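Local structure of tRNA (cytosine(72)-C(5))-methyltransferase (Pyrococcus horikoshii, 5ZVE) at residues Lys95-Ser100 with Ala105-Pro110; Lys259-Gly264 with Ala308-Arg313; Lys14-Lys19 with Pro354-Asn359. The protein uses S-adenosyl-L-methionine to methylate the C5 position of cytosine 72 in several tRNAs. All blocks are in the same frame, centred on the assembly; numbering follows the deposited sequence.

Interaction 1 (Lys95-Ser100 with Ala105-Pro110); sequences KYAAES and AMLYAP
The CB of Ala-97 rests against one methyl branch of Leu-107. Ala-97 CB and Leu-107 CD1 are 3.7 Å apart, a plain apolar contact. Leu-107 does not aim its CB bond at the helix. Its CG lies anti to the backbone N (chi1 179°), and this carries the branched end nearer to Ala-97.

The second meeting point is where Ala-105 comes back to Ser-100, near the end of the helix. Ala-105 N donates to Ser-100 O at 2.9 Å, and the N-H is fairly straight on the acceptor at 162°. The two residues also touch through their side chains, with Ser-100 CB 3.7 Å from Ala-105 CB. The methyl of Ala-105 sits over the same peptide group, 3.3 Å from Ser-100 O.

Ser-100 turns its hydroxyl back into its own helix. OG stands between the backbone N and the carbonyl carbon (chi1 60°), which brings it 2.7 Å from Ala-97 O. It approaches that carbonyl tilted from its plane. Ala-97 O also takes a weak bond from Ser-100 N, so OG gives the stronger of these two bonds. The polar end of Ser-100 is thus held, while its CB touches the Ala-105 methyl.

Both segments belong to the PUA domain. Helix 95-101 follows strand 90-93, and the chain then returns as strand 107-108. That strand is an outermost member of the mixed sheet, where Leu-107 pairs through its backbone with strand 154-161. The Leu-107 side chain also meets Val-91 and Ala-93 of strand 90-93, so it lies between helix 95-101 and the sheet.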
loop_
_atom_site.group_PDB
_atom_site.type_symbol
_atom_site.label_atom_id
_atom_site.label_comp_id
_atom_site.label_asym_id
_atom_site.label_seq_id
_atom_site.Cartn_x
_atom_site.Cartn_y
_atom_site.Cartn_z
ATOM N N LYS A 95 -13.697 9.448 9.284
ATOM C CA LYS A 95 -13.138 8.995 8.016
ATOM C C LYS A 95 -12.228 7.772 8.166
ATOM O O LYS A 95 -12.284 6.837 7.366
ATOM C CB LYS A 95 -12.368 10.149 7.363
ATOM C CG LYS A 95 -11.613 9.784 6.107
ATOM C CD LYS A 95 -11.120 11.032 5.382
ATOM C CE LYS A 95 -9.686 11.363 5.752
ATOM N NZ LYS A 95 -8.766 10.234 5.424
ATOM N N TYR A 96 -11.400 7.777 9.203
ATOM C CA TYR A 96 -10.416 6.721 9.388
ATOM C C TYR A 96 -11.045 5.448 9.952
ATOM O O TYR A 96 -10.719 4.343 9.518
ATOM C CB TYR A 96 -9.290 7.208 10.300
ATOM C CG TYR A 96 -8.600 8.444 9.770
ATOM C CD1 TYR A 96 -7.586 8.344 8.826
ATOM C CD2 TYR A 96 -8.965 9.712 10.208
ATOM C CE1 TYR A 96 -6.954 9.471 8.334
ATOM C CE2 TYR A 96 -8.336 10.844 9.721
ATOM C CZ TYR A 96 -7.333 10.716 8.785
ATOM O OH TYR A 96 -6.703 11.838 8.297
ATOM N N ALA A 97 -11.942 5.606 10.919
ATOM C CA ALA A 97 -12.626 4.462 11.517
ATOM C C ALA A 97 -13.499 3.747 10.494
ATOM O O ALA A 97 -13.573 2.519 10.477
ATOM C CB ALA A 97 -13.466 4.911 12.704
ATOM N N ALA A 98 -14.166 4.530 9.653
ATOM C CA ALA A 98 -15.071 3.994 8.645
ATOM C C ALA A 98 -14.375 3.082 7.637
ATOM O O ALA A 98 -14.936 2.068 7.224
ATOM C CB ALA A 98 -15.764 5.126 7.926
ATOM N N GLU A 99 -13.156 3.445 7.242
ATOM C CA GLU A 99 -12.410 2.667 6.255
ATOM C C GLU A 99 -11.983 1.307 6.819
ATOM O O GLU A 99 -11.920 0.317 6.092
ATOM C CB GLU A 99 -11.183 3.450 5.765
ATOM C CG GLU A 99 -10.318 2.689 4.764
ATOM C CD GLU A 99 -9.083 3.465 4.329
ATOM O OE1 GLU A 99 -9.194 4.689 4.111
ATOM O OE2 GLU A 99 -8.006 2.846 4.181
ATOM N N SER A 100 -11.687 1.261 8.114
ATOM C CA SER A 100 -11.285 0.010 8.744
ATOM C C SER A 100 -12.499 -0.902 8.980
ATOM O O SER A 100 -12.427 -2.105 8.734
ATOM C CB SER A 100 -10.541 0.292 10.052
ATOM O OG SER A 100 -11.362 1.005 10.954
ATOM N N ALA A 105 -12.939 -4.309 10.616
ATOM C CA ALA A 105 -12.568 -3.879 11.963
ATOM C C ALA A 105 -13.801 -3.613 12.810
ATOM O O ALA A 105 -14.864 -3.280 12.288
ATOM C CB ALA A 105 -11.699 -2.630 11.914
ATOM N N MET A 106 -13.654 -3.775 14.122
ATOM C CA MET A 106 -14.648 -3.288 15.067
ATOM C C MET A 106 -14.620 -1.768 15.091
ATOM O O MET A 106 -13.644 -1.164 14.666
ATOM C CB MET A 106 -14.375 -3.837 16.467
ATOM C CG MET A 106 -14.204 -5.344 16.538
ATOM S SD MET A 106 -15.743 -6.199 16.168
ATOM C CE MET A 106 -15.475 -6.680 14.464
ATOM N N LEU A 107 -15.675 -1.155 15.616
ATOM C CA LEU A 107 -15.678 0.287 15.785
ATOM C C LEU A 107 -15.435 0.637 17.244
ATOM O O LEU A 107 -16.188 0.221 18.129
ATOM C CB LEU A 107 -16.993 0.896 15.303
ATOM C CG LEU A 107 -17.087 2.418 15.457
ATOM C CD1 LEU A 107 -15.978 3.114 14.685
ATOM C CD2 LEU A 107 -18.450 2.930 15.013
ATOM N N TYR A 108 -14.369 1.388 17.497
ATOM C CA TYR A 108 -14.043 1.806 18.852
ATOM C C TYR A 108 -14.487 3.246 19.088
ATOM O O TYR A 108 -14.700 4.000 18.138
ATOM C CB TYR A 108 -12.546 1.635 19.107
ATOM C CG TYR A 108 -12.106 0.202 18.918
ATOM C CD1 TYR A 108 -12.290 -0.737 19.926
ATOM C CD2 TYR A 108 -11.535 -0.221 17.724
ATOM C CE1 TYR A 108 -11.905 -2.057 19.755
ATOM C CE2 TYR A 108 -11.145 -1.539 17.545
ATOM C CZ TYR A 108 -11.334 -2.453 18.566
ATOM O OH TYR A 108 -10.954 -3.766 18.400
ATOM N N ALA A 109 -14.621 3.614 20.359
ATOM C CA ALA A 109 -15.221 4.890 20.748
ATOM C C ALA A 109 -14.545 6.122 20.126
ATOM O O ALA A 109 -15.243 6.991 19.606
ATOM C CB ALA A 109 -15.251 5.016 22.268
ATOM N N PRO A 110 -13.200 6.212 20.170
ATOM C CA PRO A 110 -12.597 7.367 19.490
ATOM C C PRO A 110 -12.892 7.417 17.988
ATOM O O PRO A 110 -12.712 8.465 17.368
ATOM C CB PRO A 110 -11.091 7.183 19.735
ATOM C CG PRO A 110 -10.919 5.781 20.173
ATOM C CD PRO A 110 -12.184 5.415 20.882
#

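Interaction 2 (Lys259-Gly264 with Ala308-Arg313); sequences KLPDLG and AIKSLR
Leu-260 and Ser-311 meet in the Rossmann-like fold of a class I methyltransferase. Residues 308-313 hold the end of helix 291-310, the helix of the beta-alpha-beta crossover from strand 267-273 to strand 316-322. Residues 260-262 form a 3-10 turn in the loop between strand 250-254 and strand 267-273.

The tight part is buried. Leu-260 sends one branch to the serine, with CD2 3.4 Å from Ser-311 OG and 3.5 Å from Ser-311 CB. At chi1 177° the branched end swings away from the backbone N and extends along the serine side chain. Met-204 also touches Leu-260, and so continues the apolar surface. The side chain of Leu-260 is about 9 Å from the bound S-adenosyl-L-homocysteine, so the contact stands near the cofactor pocket but not in it.

The solvent side is looser. There the Pro-261 ring meets the aliphatic part of the exposed Lys-310, with Pro-261 CG 3.9 Å from Lys-310 CE. The two side chains cross at about a right angle. The lysine chain bends at chi3 (-58°), and a methylene does the touching.

The Pro-261 ring bridges both parts. Its CG also comes 3.5 Å from Ser-311 OG. This hydroxyl packs against Leu-260 and the Pro-261 ring, neither of which offers it a hydrogen bond across the contact; its bond goes back into the helix, to Ala-307 O.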
loop_
_atom_site.group_PDB
_atom_site.type_symbol
_atom_site.label_atom_id
_atom_site.label_comp_id
_atom_site.label_asym_id
_atom_site.label_seq_id
_atom_site.Cartn_x
_atom_site.Cartn_y
_atom_site.Cartn_z
ATOM N N LYS A 259 18.374 15.744 -1.787
ATOM C CA LYS A 259 19.759 16.162 -1.616
ATOM C C LYS A 259 20.712 14.973 -1.507
ATOM O O LYS A 259 21.850 15.138 -1.084
ATOM C CB LYS A 259 19.895 17.052 -0.379
ATOM C CG LYS A 259 18.975 18.266 -0.378
ATOM C CD LYS A 259 19.252 19.161 0.815
ATOM C CE LYS A 259 20.341 20.173 0.500
ATOM N NZ LYS A 259 19.837 21.249 -0.398
ATOM N N LEU A 260 20.247 13.784 -1.889
ATOM C CA LEU A 260 21.054 12.559 -1.790
ATOM C C LEU A 260 22.518 12.656 -2.254
ATOM O O LEU A 260 23.405 12.140 -1.569
ATOM C CB LEU A 260 20.391 11.413 -2.565
ATOM C CG LEU A 260 21.240 10.131 -2.552
ATOM C CD1 LEU A 260 21.412 9.579 -1.146
ATOM C CD2 LEU A 260 20.716 9.074 -3.481
ATOM N N PRO A 261 22.789 13.302 -3.409
ATOM C CA PRO A 261 24.196 13.389 -3.820
ATOM C C PRO A 261 25.120 14.088 -2.819
ATOM O O PRO A 261 26.332 14.046 -3.011
ATOM C CB PRO A 261 24.123 14.181 -5.129
ATOM C CG PRO A 261 22.787 13.859 -5.675
ATOM C CD PRO A 261 21.891 13.798 -4.470
ATOM N N ASP A 262 24.565 14.700 -1.777
ATOM C CA ASP A 262 25.367 15.334 -0.735
ATOM C C ASP A 262 26.194 14.310 0.036
ATOM O O ASP A 262 27.234 14.646 0.602
ATOM C CB ASP A 262 24.482 16.121 0.235
ATOM C CG ASP A 262 23.928 17.392 -0.382
ATOM O OD1 ASP A 262 24.128 17.601 -1.598
ATOM O OD2 ASP A 262 23.296 18.183 0.350
ATOM N N LEU A 263 25.728 13.066 0.068
ATOM C CA LEU A 263 26.559 11.964 0.550
ATOM C C LEU A 263 27.663 11.728 -0.477
ATOM O O LEU A 263 27.652 12.332 -1.545
ATOM C CB LEU A 263 25.727 10.692 0.770
ATOM C CG LEU A 263 24.819 10.587 2.006
ATOM C CD1 LEU A 263 23.742 11.660 2.030
ATOM C CD2 LEU A 263 24.178 9.207 2.098
ATOM N N GLY A 264 28.615 10.852 -0.185
ATOM C CA GLY A 264 29.691 10.646 -1.139
ATOM C C GLY A 264 29.508 9.356 -1.902
ATOM O O GLY A 264 30.417 8.878 -2.585
ATOM N N ALA A 308 18.706 10.524 -7.752
ATOM C CA ALA A 308 19.036 9.105 -7.825
ATOM C C ALA A 308 19.987 8.817 -8.976
ATOM O O ALA A 308 20.973 8.096 -8.814
ATOM C CB ALA A 308 17.774 8.275 -7.977
ATOM N N ILE A 309 19.674 9.378 -10.138
ATOM C CA ILE A 309 20.493 9.209 -11.332
ATOM C C ILE A 309 21.928 9.674 -11.094
ATOM O O ILE A 309 22.882 8.990 -11.469
ATOM C CB ILE A 309 19.894 9.981 -12.526
ATOM C CG1 ILE A 309 18.553 9.365 -12.936
ATOM C CG2 ILE A 309 20.855 9.991 -13.706
ATOM C CD1 ILE A 309 17.838 10.142 -14.028
ATOM N N LYS A 310 22.078 10.830 -10.457
ATOM C CA LYS A 310 23.402 11.383 -10.186
ATOM C C LYS A 310 24.153 10.582 -9.128
ATOM O O LYS A 310 25.378 10.641 -9.052
ATOM C CB LYS A 310 23.294 12.843 -9.740
ATOM C CG LYS A 310 22.888 13.809 -10.838
ATOM C CD LYS A 310 23.083 15.262 -10.410
ATOM C CE LYS A 310 22.286 15.591 -9.156
ATOM N NZ LYS A 310 22.448 17.021 -8.744
ATOM N N SER A 311 23.420 9.827 -8.316
ATOM C CA SER A 311 24.038 9.030 -7.262
ATOM C C SER A 311 24.237 7.579 -7.676
ATOM O O SER A 311 24.705 6.762 -6.884
ATOM C CB SER A 311 23.194 9.080 -5.988
ATOM O OG SER A 311 23.035 10.410 -5.520
ATOM N N LEU A 312 23.882 7.256 -8.914
ATOM C CA LEU A 312 24.060 5.900 -9.417
ATOM C C LEU A 312 25.388 5.771 -10.137
ATOM O O LEU A 312 25.760 6.644 -10.923
ATOM C CB LEU A 312 22.926 5.509 -10.370
ATOM C CG LEU A 312 21.755 4.678 -9.847
ATOM C CD1 LEU A 312 20.796 4.371 -10.989
ATOM C CD2 LEU A 312 22.232 3.390 -9.190
ATOM N N ARG A 313 26.106 4.688 -9.866
ATOM C CA ARG A 313 27.259 4.359 -10.687
ATOM C C ARG A 313 26.768 4.075 -12.092
ATOM O O ARG A 313 25.624 3.653 -12.280
ATOM C CB ARG A 313 28.017 3.148 -10.146
ATOM C CG ARG A 313 28.495 3.278 -8.720
ATOM C CD ARG A 313 29.170 1.996 -8.262
ATOM N NE ARG A 313 30.360 1.705 -9.058
ATOM C CZ ARG A 313 31.180 0.684 -8.831
ATOM N NH1 ARG A 313 30.937 -0.156 -7.834
ATOM N NH2 ARG A 313 32.241 0.498 -9.607
#

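Interaction 3 (Lys14-Lys19 with Pro354-Asn359); sequences KNLFGK and PGIGMN
Ile-356 reaches two neighbouring side chains with two different methyls. Its CG2 lies 4.3 Å from Leu-16 CD1. Its CD1 lies 4.2 Å from Phe-17 CE1. The CB bond of Ile-356 points toward the 14-19 segment.

The torsions divide the work. CG1 of Ile-356 stands beside the backbone N (chi1 -44°), and CG2 is roughly anti to that N. A further bend at chi2 turns CD1 out of an extended chain and leaves it near the phenyl ring.

On the helix, neither CB bond points straight across, yet both side-chain ends come closer. Their first torsions differ, 179° for Leu-16 and -57° for Phe-17, and this lets the two pack on each other. Leu-16 CG sits 4.0 Å above the plane of the Phe-17 ring, over its centre. One ring face is therefore backed by the preceding residue.

The backbones behind these groups turn sharply. Ile-356 is the second residue of a type II beta turn from Gly-355 to Met-358, and Gly-357 has positive phi. Gly-18 ends helix 7-17 with positive phi as well, and it is the N-cap of helix 19-29. Around the contact, Tyr-327 touches both Leu-16 and Ile-356, and Arg-363 touches both Phe-17 and Ile-356. Glu-331 OE2 accepts a hydrogen bond from Ile-356 N.

This joins the ferredoxin-like region to the methyltransferase region at the surface. The two segments bury 104 Å² together. All that meets across them is carbon on carbon, so the association here rests on van der Waals and hydrophobic forces, without a directional bond to fix the angle.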
loop_
_atom_site.group_PDB
_atom_site.type_symbol
_atom_site.label_atom_id
_atom_site.label_comp_id
_atom_site.label_asym_id
_atom_site.label_seq_id
_atom_site.Cartn_x
_atom_site.Cartn_y
_atom_site.Cartn_z
ATOM N N LYS A 14 -10.986 8.513 -18.009
ATOM C CA LYS A 14 -11.635 8.159 -19.269
ATOM C C LYS A 14 -10.726 8.464 -20.450
ATOM O O LYS A 14 -10.613 7.666 -21.376
ATOM C CB LYS A 14 -12.971 8.893 -19.430
ATOM C CG LYS A 14 -14.060 8.421 -18.477
ATOM C CD LYS A 14 -15.287 9.331 -18.509
ATOM C CE LYS A 14 -16.349 8.853 -17.525
ATOM N NZ LYS A 14 -17.492 9.806 -17.397
ATOM N N ASN A 15 -10.071 9.619 -20.407
ATOM C CA ASN A 15 -9.151 10.007 -21.468
ATOM C C ASN A 15 -7.940 9.089 -21.537
ATOM O O ASN A 15 -7.446 8.773 -22.618
ATOM C CB ASN A 15 -8.685 11.448 -21.274
ATOM C CG ASN A 15 -9.730 12.457 -21.686
ATOM O OD1 ASN A 15 -10.574 12.179 -22.539
ATOM N ND2 ASN A 15 -9.681 13.642 -21.083
ATOM N N LEU A 16 -7.473 8.650 -20.376
ATOM C CA LEU A 16 -6.218 7.920 -20.295
ATOM C C LEU A 16 -6.403 6.417 -20.494
ATOM O O LEU A 16 -5.520 5.739 -21.026
ATOM C CB LEU A 16 -5.543 8.191 -18.951
ATOM C CG LEU A 16 -4.225 7.459 -18.722
ATOM C CD1 LEU A 16 -3.215 7.854 -19.790
ATOM C CD2 LEU A 16 -3.698 7.735 -17.325
ATOM N N PHE A 17 -7.550 5.897 -20.070
ATOM C CA PHE A 17 -7.785 4.460 -20.140
ATOM C C PHE A 17 -8.914 4.083 -21.092
ATOM O O PHE A 17 -9.019 2.931 -21.508
ATOM C CB PHE A 17 -8.111 3.904 -18.748
ATOM C CG PHE A 17 -7.058 4.177 -17.713
ATOM C CD1 PHE A 17 -5.786 3.647 -17.840
ATOM C CD2 PHE A 17 -7.350 4.948 -16.598
ATOM C CE1 PHE A 17 -4.820 3.890 -16.883
ATOM C CE2 PHE A 17 -6.389 5.194 -15.635
ATOM C CZ PHE A 17 -5.122 4.663 -15.778
ATOM N N GLY A 18 -9.757 5.047 -21.438
ATOM C CA GLY A 18 -10.970 4.733 -22.170
ATOM C C GLY A 18 -12.112 4.591 -21.184
ATOM O O GLY A 18 -11.890 4.162 -20.055
ATOM N N LYS A 19 -13.323 4.953 -21.600
ATOM C CA LYS A 19 -14.486 4.958 -20.715
ATOM C C LYS A 19 -14.734 3.642 -19.980
ATOM O O LYS A 19 -14.942 3.627 -18.765
ATOM C CB LYS A 19 -15.745 5.298 -21.510
ATOM C CG LYS A 19 -16.919 5.739 -20.653
ATOM C CD LYS A 19 -18.158 5.939 -21.503
ATOM C CE LYS A 19 -19.342 6.390 -20.669
ATOM N NZ LYS A 19 -20.559 6.520 -21.510
ATOM N N PRO A 354 1.439 -4.210 -19.486
ATOM C CA PRO A 354 2.358 -3.223 -20.064
ATOM C C PRO A 354 1.978 -1.803 -19.659
ATOM O O PRO A 354 0.835 -1.559 -19.274
ATOM C CB PRO A 354 2.197 -3.419 -21.579
ATOM C CG PRO A 354 0.970 -4.269 -21.757
ATOM C CD PRO A 354 0.828 -5.076 -20.510
ATOM N N GLY A 355 2.929 -0.878 -19.744
ATOM C CA GLY A 355 2.660 0.515 -19.446
ATOM C C GLY A 355 1.911 1.174 -20.586
ATOM O O GLY A 355 1.639 0.541 -21.605
ATOM N N ILE A 356 1.576 2.450 -20.419
ATOM C CA ILE A 356 0.876 3.190 -21.459
ATOM C C ILE A 356 1.835 3.615 -22.571
ATOM O O ILE A 356 2.665 4.502 -22.373
ATOM C CB ILE A 356 0.182 4.443 -20.893
ATOM C CG1 ILE A 356 -0.538 4.122 -19.578
ATOM C CG2 ILE A 356 -0.765 5.028 -21.924
ATOM C CD1 ILE A 356 -1.781 3.288 -19.744
ATOM N N GLY A 357 1.705 2.985 -23.738
ATOM C CA GLY A 357 2.543 3.295 -24.885
ATOM C C GLY A 357 4.011 3.117 -24.567
ATOM O O GLY A 357 4.859 3.913 -24.983
ATOM N N MET A 358 4.319 2.052 -23.839
ATOM C CA MET A 358 5.654 1.885 -23.291
ATOM C C MET A 358 5.887 0.447 -22.829
ATOM O O MET A 358 5.077 -0.101 -22.088
ATOM C CB MET A 358 5.842 2.848 -22.137
ATOM C CG MET A 358 7.215 2.844 -21.594
ATOM S SD MET A 358 7.412 4.215 -20.470
ATOM C CE MET A 358 8.947 3.689 -19.796
ATOM N N ASN A 359 7.012 -0.140 -23.236
ATOM C CA ASN A 359 7.112 -1.597 -23.337
ATOM C C ASN A 359 7.615 -2.392 -22.129
ATOM O O ASN A 359 7.066 -3.452 -21.824
ATOM C CB ASN A 359 7.993 -1.950 -24.536
ATOM C CG ASN A 359 7.183 -2.267 -25.776
ATOM O OD1 ASN A 359 6.110 -2.869 -25.693
ATOM N ND2 ASN A 359 7.690 -1.862 -26.935
#

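From the N terminus, 14-19 comes first, but its partner 354-359 follows only after 334 residues. Interaction 3 thus closes a very long loop, and the other two contacts nest inside it. Interaction 1 closes a short loop of four residues within the PUA domain. Interaction 2 closes one of 43 residues within the methyltransferase region. These two follow in series and do not cross. They sit on opposite sides of the chain's centre, with centres about 42 Å apart. Interactions 1 and 2 each tie parts of one region. Interaction 3 spans two, linking the ferredoxin-like region with the methyltransferase region. No two of the three contacts touch.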